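Local coordinates for CBS domain-containing protein CBSX1, chloroplastic (Arabidopsis thaliana, PDB 4GQW) that is a chloroplast protein with a pair of CBS domains, and probably binds and regulates thioredoxin, at residues P22-T25 with V26-L30. Sequence-based numbering, arbitrary orientation.
Sequences PTTT and VDEAL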
ATOM      1  N   PRO A  22      -1.978  13.792 -16.570  1.00110.42           N
ATOM      2  CA  PRO A  22      -3.256  13.347 -17.141  1.00108.43           C
ATOM      3  C   PRO A  22      -3.092  12.803 -18.558  1.00122.03           C
ATOM      4  O   PRO A  22      -3.985  12.125 -19.064  1.00121.89           O
ATOM      5  CB  PRO A  22      -4.090  14.632 -17.180  1.00111.16           C
ATOM      6  CG  PRO A  22      -3.469  15.524 -16.184  1.00114.06           C
ATOM      7  CD  PRO A  22      -2.009  15.218 -16.206  1.00107.56           C
ATOM      8  N   THR A  23      -1.966  13.109 -19.192  1.00123.04           N
ATOM      9  CA  THR A  23      -1.706  12.653 -20.549  1.00120.09           C
ATOM     10  C   THR A  23      -1.194  11.223 -20.522  1.00123.32           C
ATOM     11  O   THR A  23      -1.189  10.534 -21.541  1.00122.91           O
ATOM     12  CB  THR A  23      -0.663  13.544 -21.237  1.00114.76           C
ATOM     13  OG1 THR A  23       0.606  13.382 -20.590  1.00102.00           O
ATOM     14  CG2 THR A  23      -1.087  14.997 -21.153  1.00120.23           C
ATOM     15  N   THR A  24      -0.761  10.787 -19.343  1.00111.06           N
ATOM     16  CA  THR A  24      -0.218   9.447 -19.165  1.00100.80           C
ATOM     17  C   THR A  24      -1.276   8.396 -19.476  1.00104.63           C
ATOM     18  O   THR A  24      -2.441   8.544 -19.103  1.00104.12           O
ATOM     19  CB  THR A  24       0.302   9.248 -17.725  1.00 99.23           C
ATOM     20  OG1 THR A  24       1.154  10.344 -17.369  1.00 99.92           O
ATOM     21  CG2 THR A  24       1.075   7.953 -17.602  1.00 93.80           C
ATOM     22  N   THR A  25      -0.868   7.349 -20.184  1.00111.02           N
ATOM     23  CA  THR A  25      -1.770   6.251 -20.506  1.00113.66           C
ATOM     24  C   THR A  25      -1.845   5.288 -19.333  1.00105.19           C
ATOM     25  O   THR A  25      -0.936   5.232 -18.507  1.00103.92           O
ATOM     26  CB  THR A  25      -1.312   5.472 -21.756  1.00109.29           C
ATOM     27  OG1 THR A  25      -0.260   4.566 -21.402  1.00117.37           O
ATOM     28  CG2 THR A  25      -0.821   6.423 -22.832  1.00115.02           C
ATOM     29  N   VAL A  26      -2.934   4.530 -19.271  1.00113.03           N
ATOM     30  CA  VAL A  26      -3.145   3.558 -18.208  1.00112.61           C
ATOM     31  C   VAL A  26      -2.032   2.521 -18.213  1.00115.20           C
ATOM     32  O   VAL A  26      -1.613   2.039 -17.164  1.00121.69           O
ATOM     33  CB  VAL A  26      -4.507   2.858 -18.370  1.00121.69           C
ATOM     34  CG1 VAL A  26      -4.731   1.848 -17.258  1.00128.63           C
ATOM     35  CG2 VAL A  26      -5.623   3.890 -18.386  1.00123.58           C
ATOM     36  N   ASP A  27      -1.551   2.199 -19.409  1.00109.56           N
ATOM     37  CA  ASP A  27      -0.468   1.244 -19.593  1.00121.87           C
ATOM     38  C   ASP A  27       0.777   1.624 -18.804  1.00116.86           C
ATOM     39  O   ASP A  27       1.184   0.913 -17.885  1.00121.66           O
ATOM     40  CB  ASP A  27      -0.119   1.148 -21.075  1.00134.73           C
ATOM     41  CG  ASP A  27      -0.168  -0.269 -21.592  1.00154.28           C
ATOM     42  OD1 ASP A  27      -0.908  -0.519 -22.567  1.00156.98           O
ATOM     43  OD2 ASP A  27       0.537  -1.131 -21.031  1.00166.54           O
ATOM     44  N   GLU A  28       1.380   2.750 -19.170  1.00116.32           N
ATOM     45  CA  GLU A  28       2.613   3.189 -18.531  1.00111.73           C
ATOM     46  C   GLU A  28       2.406   3.517 -17.057  1.00 99.47           C
ATOM     47  O   GLU A  28       3.340   3.433 -16.265  1.00110.80           O
ATOM     48  CB  GLU A  28       3.234   4.369 -19.284  1.00125.15           C
ATOM     49  CG  GLU A  28       2.238   5.400 -19.771  1.00131.21           C
ATOM     50  CD  GLU A  28       2.859   6.411 -20.711  1.00137.88           C
ATOM     51  OE1 GLU A  28       2.132   7.305 -21.192  1.00131.21           O
ATOM     52  OE2 GLU A  28       4.076   6.310 -20.972  1.00153.50           O
ATOM     53  N   ALA A  29       1.180   3.877 -16.692  1.00 94.99           N
ATOM     54  CA  ALA A  29       0.838   4.082 -15.289  1.00103.28           C
ATOM     55  C   ALA A  29       0.952   2.768 -14.521  1.00109.23           C
ATOM     56  O   ALA A  29       1.578   2.708 -13.462  1.00111.48           O
ATOM     57  CB  ALA A  29      -0.564   4.655 -15.158  1.00 93.95           C
ATOM     58  N   LEU A  30       0.353   1.715 -15.067  1.00106.56           N
ATOM     59  CA  LEU A  30       0.429   0.392 -14.462  1.00107.60           C
ATOM     60  C   LEU A  30       1.873  -0.085 -14.391  1.00109.46           C
ATOM     61  O   LEU A  30       2.301  -0.650 -13.382  1.00 99.21           O
ATOM     62  CB  LEU A  30      -0.414  -0.613 -15.248  1.00112.52           C
ATOM     63  CG  LEU A  30      -1.933  -0.443 -15.176  1.00105.13           C
ATOM     64  CD1 LEU A  30      -2.623  -1.482 -16.047  1.00103.53           C
ATOM     65  CD2 LEU A  30      -2.416  -0.541 -13.739  1.00 89.39           C
TER
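Thr25 and Glu28 close the N-terminus of helix 26-35 with a capping box, a textbook case of reciprocal side-chain-to-backbone bonding. Followed outward, the Glu28 side chain first brings CB within 4.1 Å of Thr25 OG1. Glu28 CG lies between the backbone N and the carbonyl carbon of its own residue (chi1 41°), a torsion that turns the chain back toward the cap; there Glu28 CG packs 3.5 Å from Thr24 CG2 and comes close to Thr25 OG1. Extended beyond CG, the chain crosses the Thr25 side chain at about a right angle, Glu28 CD passing 3.7 Å from Thr25 OG1. Glu28 OE1 then accepts from Thr25 N through its anti lone pair, at 3.2 Å and almost perfectly straight (178°). In return Thr25 OG1 takes Glu28 N in a weak bond of 3.3 Å, while Thr25 O receives Ala29 N at 3.1 Å, the first full helical turn. With an alanine here instead of Glu28, Thr25 N is likely to lose its carboxylate partner and Thr24 CG2 its methylene contact. Before the cap, Thr24 OG1 bonds to Lys21 O. Within the first CBS domain, Val26 and Ala29 pack on Leu59 of helix 56-59 and Ala29 also meets Phe41 of strand 40-44, while across the dimer Asp27 packs on Leu142 of the second subunit.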